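Local coordinates for protein beta-catenin homolog sys-1 (Caenorhabditis elegans, PDB 3C2G) that acts as a transcription coregulator in the Wnt signalling asymmetry pathway, binding the TCF factor POP-1 directly to activate or repress target genes, at residues Q53-I58 against R86-L91; Q162-E167 against R195-K200; H255-I260 against N298-A303. All blocks are in the same frame, centred on the assembly; numbering follows the deposited sequence.

Contact 1: Q53-I58 against R86-L91; sequences QILNII and RRFTFL
Phe88 drives its ring from helix 71-90 into the flank of helix 47-62, overlapping Ile54 and Leu55, and this one aromatic side chain makes the whole contact from its side. Three neighbouring atoms of its rim, CD2, CE2 and CZ, do the touching. At the far end of the ring CZ of Phe88 meets CG2 of Ile54 at 3.5 Å, an oblique approach that also brings the branch point CB of Ile54 to 3.7 Å from the same CZ. Nearer the backbone, CD2 of Leu55 comes to the ring edge close to its plane, 3.6 Å from CD2 of Phe88. CE2 of Phe88 is shared, 3.8 Å from both CG2 of Ile54 and CD2 of Leu55. The torsion of Ile54 explains its part: CG2 stands anti to the backbone N and is the branch presented to the ring, while CG1 (chi1 -48°) lies beside that N. No hydrogen bond crosses between the segments, and all three residues are buried, so the contact is held by apolar packing alone. An alanine in place of this phenylalanine, lacking the ring, is likely to open a gap beside Ile54 and Leu55. The contact belongs to the all-helical armadillo domain. Ile54 also packs on Ile30 and Ile34 of helix 20-37 and on Ile84, one turn before Phe88, while on the far segment Thr89 touches Cys146 and Ile147 of helix 134-150.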
# COMPACT_ATOMS: atom_id res chain seq x y z
N GLN A 53 23.83 24.17 -30.35
CA GLN A 53 24.89 25.17 -30.19
C GLN A 53 24.94 25.69 -28.75
O GLN A 53 26.01 25.74 -28.16
CB GLN A 53 24.68 26.36 -31.14
CG GLN A 53 25.03 26.11 -32.59
CD GLN A 53 24.86 27.36 -33.46
OE1 GLN A 53 23.78 27.96 -33.53
NE2 GLN A 53 25.94 27.75 -34.15
N ILE A 54 23.78 26.09 -28.22
CA ILE A 54 23.69 26.57 -26.84
C ILE A 54 24.06 25.47 -25.85
O ILE A 54 24.83 25.71 -24.90
CB ILE A 54 22.28 27.09 -26.49
CG1 ILE A 54 21.76 28.05 -27.57
CG2 ILE A 54 22.27 27.71 -25.09
CD1 ILE A 54 21.93 29.51 -27.26
N LEU A 55 23.52 24.27 -26.05
CA LEU A 55 23.79 23.16 -25.15
C LEU A 55 25.29 22.89 -25.13
O LEU A 55 25.87 22.65 -24.06
CB LEU A 55 23.02 21.90 -25.55
CG LEU A 55 21.50 21.88 -25.35
CD1 LEU A 55 20.89 20.56 -25.87
CD2 LEU A 55 21.12 22.11 -23.89
N ASN A 56 25.91 22.95 -26.30
CA ASN A 56 27.33 22.67 -26.41
C ASN A 56 28.17 23.72 -25.70
O ASN A 56 29.24 23.41 -25.19
CB ASN A 56 27.75 22.50 -27.86
CG ASN A 56 27.42 21.11 -28.40
OD1 ASN A 56 27.02 20.21 -27.65
ND2 ASN A 56 27.59 20.94 -29.71
N ILE A 57 27.66 24.96 -25.65
CA ILE A 57 28.32 26.01 -24.88
C ILE A 57 28.12 25.83 -23.37
O ILE A 57 29.07 25.96 -22.58
CB ILE A 57 27.90 27.44 -25.34
CG1 ILE A 57 28.44 27.73 -26.75
CG2 ILE A 57 28.42 28.50 -24.38
CD1 ILE A 57 27.94 29.05 -27.35
N ILE A 58 26.88 25.55 -22.96
CA ILE A 58 26.61 25.24 -21.56
C ILE A 58 27.60 24.18 -21.06
O ILE A 58 28.30 24.39 -20.05
CB ILE A 58 25.15 24.80 -21.35
CG1 ILE A 58 24.23 26.02 -21.49
CG2 ILE A 58 24.99 24.15 -19.98
CD1 ILE A 58 22.79 25.68 -21.68
N ARG A 86 18.08 25.53 -17.29
CA ARG A 86 16.80 25.42 -16.60
C ARG A 86 15.66 25.86 -17.50
O ARG A 86 14.64 25.18 -17.59
CB ARG A 86 16.80 26.25 -15.31
CG ARG A 86 15.50 26.16 -14.51
CD ARG A 86 15.59 26.86 -13.15
NE ARG A 86 15.76 28.29 -13.32
CZ ARG A 86 14.77 29.16 -13.50
NH1 ARG A 86 13.51 28.73 -13.54
NH2 ARG A 86 15.04 30.45 -13.66
N ARG A 87 15.86 26.98 -18.18
CA ARG A 87 14.84 27.53 -19.06
C ARG A 87 14.50 26.60 -20.23
O ARG A 87 13.33 26.47 -20.61
CB ARG A 87 15.25 28.93 -19.53
CG ARG A 87 15.17 29.94 -18.38
CD ARG A 87 15.68 31.33 -18.73
NE ARG A 87 14.71 32.32 -18.27
CZ ARG A 87 14.77 32.96 -17.10
NH1 ARG A 87 15.78 32.75 -16.27
NH2 ARG A 87 13.82 33.81 -16.78
N PHE A 88 15.52 25.91 -20.74
CA PHE A 88 15.33 24.88 -21.77
C PHE A 88 14.44 23.72 -21.32
O PHE A 88 13.89 23.00 -22.15
CB PHE A 88 16.68 24.29 -22.18
CG PHE A 88 17.44 25.13 -23.16
CD1 PHE A 88 17.10 26.46 -23.39
CD2 PHE A 88 18.52 24.58 -23.85
CE1 PHE A 88 17.81 27.23 -24.29
CE2 PHE A 88 19.25 25.35 -24.77
CZ PHE A 88 18.89 26.67 -24.99
N THR A 89 14.30 23.53 -20.01
CA THR A 89 13.55 22.39 -19.50
C THR A 89 12.07 22.69 -19.24
O THR A 89 11.28 21.77 -19.04
CB THR A 89 14.21 21.77 -18.25
OG1 THR A 89 14.31 22.76 -17.23
CG2 THR A 89 15.60 21.25 -18.58
N PHE A 90 11.69 23.97 -19.25
CA PHE A 90 10.27 24.31 -19.10
C PHE A 90 9.68 25.18 -20.20
O PHE A 90 8.46 25.25 -20.34
CB PHE A 90 9.97 24.90 -17.71
CG PHE A 90 10.52 26.28 -17.48
CD1 PHE A 90 9.89 27.40 -18.01
CD2 PHE A 90 11.65 26.46 -16.69
CE1 PHE A 90 10.39 28.68 -17.79
CE2 PHE A 90 12.15 27.73 -16.46
CZ PHE A 90 11.52 28.85 -17.01
N LEU A 91 10.53 25.86 -20.97
CA LEU A 91 10.05 26.72 -22.04
C LEU A 91 9.27 25.91 -23.09
O LEU A 91 9.79 24.92 -23.62
CB LEU A 91 11.21 27.47 -22.69
CG LEU A 91 11.17 29.00 -22.74
CD1 LEU A 91 10.80 29.62 -21.39
CD2 LEU A 91 12.53 29.52 -23.19

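Contact 2: Q162-E167 against R195-K200; sequences QHLKFE and RFIISK
Leu164 and Phe196 meet at about a right angle where helices 154-164 and 189-198 of the armadillo domain run out into their turns. The leucine comes at the rim of the ring and not over a face: CD1 of Leu164 lies near the ring plane, 3.9 Å from CE2 of Phe196 and equally close to CD2. Phe196 reaches this place because its CG is anti to the backbone N (chi1 178°), which carries the ring out from a CB that does not itself point at the partner helix. Ile197, by contrast, aims its CB bond directly across. Its CG2 branch packs mainly on the base of the leucine, 3.8 Å from CB of Leu164, and also approaches CD1, whereas Phe196 meets CD1 alone. Lys165, the centre of an inverse gamma turn just after its helix, lies alongside Ile197, the two side chains pointing opposite ways. Its extended chain runs along Ile197, and its ammonium group forms a salt bridge with Asp201, just beyond the second segment. Phe196 also rests on Arg157 and Ala161 of helix 154-164, and Ile197 on Phe208 of helix 202-210, so the joint brings together helices 154-164, 189-198 and 202-210. Along the lysine, CE passes 4.0 Å from CB of Ile197 and 3.2 Å from the carbonyl O of Ile197.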
# COMPACT_ATOMS: atom_id res chain seq x y z
N GLN A 162 18.28 5.79 -17.22
CA GLN A 162 19.52 5.02 -17.40
C GLN A 162 20.78 5.88 -17.22
O GLN A 162 21.72 5.47 -16.54
CB GLN A 162 19.53 4.30 -18.74
CG GLN A 162 20.68 3.29 -18.89
CD GLN A 162 20.62 2.49 -20.19
OE1 GLN A 162 19.53 2.14 -20.67
NE2 GLN A 162 21.79 2.17 -20.75
N HIS A 163 20.79 7.07 -17.83
CA HIS A 163 21.91 8.01 -17.70
C HIS A 163 22.25 8.38 -16.25
O HIS A 163 23.40 8.67 -15.93
CB HIS A 163 21.65 9.30 -18.50
CG HIS A 163 21.44 9.08 -19.97
ND1 HIS A 163 20.65 9.91 -20.73
CD2 HIS A 163 21.92 8.13 -20.81
CE1 HIS A 163 20.66 9.49 -21.98
NE2 HIS A 163 21.42 8.41 -22.05
N LEU A 164 21.23 8.38 -15.40
CA LEU A 164 21.39 8.77 -14.00
C LEU A 164 21.97 7.69 -13.09
O LEU A 164 22.45 8.00 -12.00
CB LEU A 164 20.05 9.24 -13.43
CG LEU A 164 19.47 10.49 -14.08
CD1 LEU A 164 18.18 10.86 -13.43
CD2 LEU A 164 20.47 11.65 -14.01
N LYS A 165 21.93 6.44 -13.53
CA LYS A 165 22.37 5.34 -12.68
C LYS A 165 23.87 5.11 -12.77
O LYS A 165 24.33 4.25 -13.52
CB LYS A 165 21.58 4.07 -12.99
CG LYS A 165 20.16 4.13 -12.45
CD LYS A 165 19.25 3.19 -13.19
CE LYS A 165 17.83 3.74 -13.14
NZ LYS A 165 16.89 2.79 -13.75
N PHE A 166 24.61 5.91 -12.01
CA PHE A 166 26.05 5.73 -11.86
C PHE A 166 26.46 6.03 -10.42
O PHE A 166 25.87 6.89 -9.77
CB PHE A 166 26.85 6.56 -12.88
CG PHE A 166 26.56 8.05 -12.85
CD1 PHE A 166 27.52 8.94 -12.40
CD2 PHE A 166 25.34 8.56 -13.31
CE1 PHE A 166 27.27 10.32 -12.39
CE2 PHE A 166 25.08 9.94 -13.28
CZ PHE A 166 26.04 10.81 -12.82
N GLU A 167 27.47 5.31 -9.93
CA GLU A 167 27.85 5.37 -8.52
C GLU A 167 27.96 6.79 -7.94
O GLU A 167 27.41 7.07 -6.88
CB GLU A 167 29.14 4.57 -8.27
N ARG A 195 13.04 8.53 -6.24
CA ARG A 195 11.82 7.90 -6.72
C ARG A 195 11.98 7.51 -8.18
O ARG A 195 11.58 6.41 -8.58
CB ARG A 195 10.63 8.84 -6.53
CG ARG A 195 9.30 8.25 -6.98
CD ARG A 195 8.17 9.24 -6.76
NE ARG A 195 6.87 8.65 -7.09
CZ ARG A 195 6.09 8.02 -6.22
NH1 ARG A 195 6.47 7.90 -4.95
NH2 ARG A 195 4.93 7.52 -6.61
N PHE A 196 12.57 8.40 -8.96
CA PHE A 196 12.66 8.26 -10.40
C PHE A 196 13.60 7.14 -10.85
O PHE A 196 13.25 6.38 -11.74
CB PHE A 196 13.06 9.62 -11.01
CG PHE A 196 13.22 9.60 -12.51
CD1 PHE A 196 12.11 9.54 -13.35
CD2 PHE A 196 14.49 9.65 -13.08
CE1 PHE A 196 12.26 9.51 -14.74
CE2 PHE A 196 14.66 9.64 -14.47
CZ PHE A 196 13.53 9.57 -15.30
N ILE A 197 14.76 7.03 -10.23
CA ILE A 197 15.73 6.01 -10.63
C ILE A 197 15.39 4.63 -10.08
O ILE A 197 15.81 3.60 -10.62
CB ILE A 197 17.20 6.38 -10.25
CG1 ILE A 197 17.37 6.45 -8.73
CG2 ILE A 197 17.64 7.69 -10.92
CD1 ILE A 197 18.80 6.67 -8.30
N ILE A 198 14.62 4.61 -8.99
CA ILE A 198 14.23 3.38 -8.32
C ILE A 198 13.05 2.74 -9.04
O ILE A 198 12.90 1.53 -9.02
CB ILE A 198 13.85 3.68 -6.85
CG1 ILE A 198 15.10 3.71 -5.98
CG2 ILE A 198 12.84 2.70 -6.31
CD1 ILE A 198 14.88 4.42 -4.64
N SER A 199 12.23 3.56 -9.68
CA SER A 199 10.99 3.09 -10.28
C SER A 199 11.22 1.92 -11.24
O SER A 199 11.94 2.05 -12.23
CB SER A 199 10.28 4.24 -10.98
OG SER A 199 9.04 3.80 -11.49
N LYS A 200 10.60 0.78 -10.90
CA LYS A 200 10.64 -0.46 -11.71
C LYS A 200 12.03 -1.11 -11.82
O LYS A 200 12.27 -1.95 -12.70
CB LYS A 200 10.01 -0.24 -13.10
CG LYS A 200 8.56 0.25 -13.07
CD LYS A 200 7.93 0.21 -14.46
CE LYS A 200 6.48 0.72 -14.45
NZ LYS A 200 5.96 0.98 -15.83

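Contact 3: H255-I260 against N298-A303; sequences HLIQVI and NDLIRA
Between the segments 255-260 and 298-303 the backbones approach nearest at Ile257 and Leu300, CA to CA 6.8 Å, on helices 251-270 and 298-311. This is helix-to-helix packing within the armadillo domain, and its apolar part centres on Leu300. That residue points its CB bond at the other helix, and with CG anti to the backbone N (chi1 -174°) it extends between Ile257 and Ile260. The firmer meeting is with Ile260, which it crosses at a slant: CG2 of Ile260 lies 4.0 Å from CG of Leu300. Ile257 is a looser neighbour, CG1 standing 4.5 Å from CD1 of Leu300. All three are buried, and Phe264, one turn after Ile260, continues the apolar surface against Leu300 and Ala303. Ile260 also touches Ser235 of helix 224-239.

Outside this packing, at the exposed margin, a polar bridge ties the same two helices together. One water donates to both sides, to OE1 of Gln258 and, at 2.8 Å, to OD2 of Asp299. The other carboxylate oxygen serves its own helix: NH2 of Arg302 forms a salt bridge with OD1 of Asp299 at 3.0 Å, reaching it on the anti side and 34° out of the carboxylate plane.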
# COMPACT_ATOMS: atom_id res chain seq x y z
N HIS A 255 8.67 22.25 6.20
CA HIS A 255 9.67 21.57 5.40
C HIS A 255 10.02 20.23 6.04
O HIS A 255 10.21 19.23 5.35
CB HIS A 255 10.92 22.44 5.24
CG HIS A 255 12.09 21.71 4.68
ND1 HIS A 255 13.13 21.25 5.46
CD2 HIS A 255 12.37 21.30 3.42
CE1 HIS A 255 14.00 20.61 4.71
NE2 HIS A 255 13.56 20.63 3.46
N LEU A 256 10.13 20.21 7.36
CA LEU A 256 10.46 18.99 8.09
C LEU A 256 9.32 17.97 8.04
O LEU A 256 9.58 16.79 7.90
CB LEU A 256 10.87 19.31 9.52
CG LEU A 256 12.25 19.96 9.69
CD1 LEU A 256 12.48 20.35 11.13
CD2 LEU A 256 13.42 19.10 9.18
N ILE A 257 8.08 18.43 8.11
CA ILE A 257 6.94 17.54 8.02
C ILE A 257 6.99 16.85 6.67
O ILE A 257 6.85 15.63 6.57
CB ILE A 257 5.60 18.29 8.20
CG1 ILE A 257 5.35 18.57 9.69
CG2 ILE A 257 4.41 17.49 7.60
CD1 ILE A 257 4.21 19.55 9.96
N GLN A 258 7.21 17.67 5.65
CA GLN A 258 7.29 17.20 4.27
C GLN A 258 8.47 16.23 4.09
O GLN A 258 8.34 15.23 3.39
CB GLN A 258 7.37 18.39 3.30
CG GLN A 258 6.55 18.24 2.00
CD GLN A 258 5.04 18.01 2.21
OE1 GLN A 258 4.40 18.60 3.10
NE2 GLN A 258 4.46 17.14 1.37
N VAL A 259 9.59 16.50 4.75
CA VAL A 259 10.71 15.57 4.74
C VAL A 259 10.31 14.20 5.32
O VAL A 259 10.70 13.16 4.79
CB VAL A 259 11.92 16.13 5.52
CG1 VAL A 259 12.92 15.01 5.85
CG2 VAL A 259 12.61 17.22 4.72
N ILE A 260 9.53 14.20 6.40
CA ILE A 260 9.06 12.95 7.01
C ILE A 260 8.11 12.18 6.07
O ILE A 260 8.20 10.95 5.94
CB ILE A 260 8.38 13.24 8.36
CG1 ILE A 260 9.41 13.68 9.38
CG2 ILE A 260 7.56 12.03 8.84
CD1 ILE A 260 8.81 14.53 10.47
N ASN A 298 -2.29 15.47 9.99
CA ASN A 298 -3.02 14.39 9.34
C ASN A 298 -2.37 13.80 8.10
O ASN A 298 -2.51 12.60 7.84
CB ASN A 298 -4.47 14.80 9.08
CG ASN A 298 -5.24 15.01 10.38
OD1 ASN A 298 -4.71 14.74 11.47
ND2 ASN A 298 -6.47 15.48 10.28
N ASP A 299 -1.66 14.61 7.33
CA ASP A 299 -0.95 14.09 6.16
C ASP A 299 0.16 13.17 6.64
O ASP A 299 0.38 12.10 6.09
CB ASP A 299 -0.38 15.22 5.29
CG ASP A 299 -1.46 15.91 4.45
OD1 ASP A 299 -2.48 15.26 4.12
OD2 ASP A 299 -1.28 17.11 4.12
N LEU A 300 0.85 13.62 7.67
CA LEU A 300 1.94 12.87 8.25
C LEU A 300 1.38 11.56 8.84
O LEU A 300 1.92 10.49 8.59
CB LEU A 300 2.66 13.73 9.30
CG LEU A 300 3.94 13.19 9.94
CD1 LEU A 300 4.61 14.28 10.75
CD2 LEU A 300 3.61 12.03 10.86
N ILE A 301 0.29 11.66 9.60
CA ILE A 301 -0.33 10.46 10.17
C ILE A 301 -0.81 9.49 9.08
O ILE A 301 -0.53 8.29 9.16
CB ILE A 301 -1.45 10.82 11.20
CG1 ILE A 301 -0.82 11.52 12.41
CG2 ILE A 301 -2.22 9.56 11.64
CD1 ILE A 301 -1.77 12.37 13.22
N ARG A 302 -1.52 10.00 8.08
CA ARG A 302 -1.93 9.16 6.94
C ARG A 302 -0.77 8.41 6.31
O ARG A 302 -0.91 7.24 5.95
CB ARG A 302 -2.67 9.97 5.86
CG ARG A 302 -4.16 10.07 6.06
CD ARG A 302 -4.87 10.57 4.80
NE ARG A 302 -4.69 12.01 4.62
CZ ARG A 302 -5.42 12.95 5.22
NH1 ARG A 302 -6.39 12.61 6.06
NH2 ARG A 302 -5.18 14.24 4.99
N ALA A 303 0.36 9.09 6.15
CA ALA A 303 1.47 8.50 5.42
C ALA A 303 2.21 7.46 6.25
O ALA A 303 2.68 6.47 5.71
CB ALA A 303 2.42 9.58 4.92
O HOH W 1 1.33 18.11 4.16

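The three contacts follow one another in series along the chain, each closing before the next begins, and no helix is shared between their segments. Centre to centre, contacts 1 and 2 lie about 22 Å apart, contacts 2 and 3 about 25 Å, and contacts 1 and 3 about 35 Å; none touches another. Helix 251-270 nevertheless connects two of them: it carries a segment of contact 3, and farther along it Leu266 and Leu269 pack on Ile198 of contact 2. Such local, sequential packing illustrates how an armadillo domain is built, as an elongated all-helical stack whose helices pack mainly on near neighbours, giving this beta-catenin an extended scaffold.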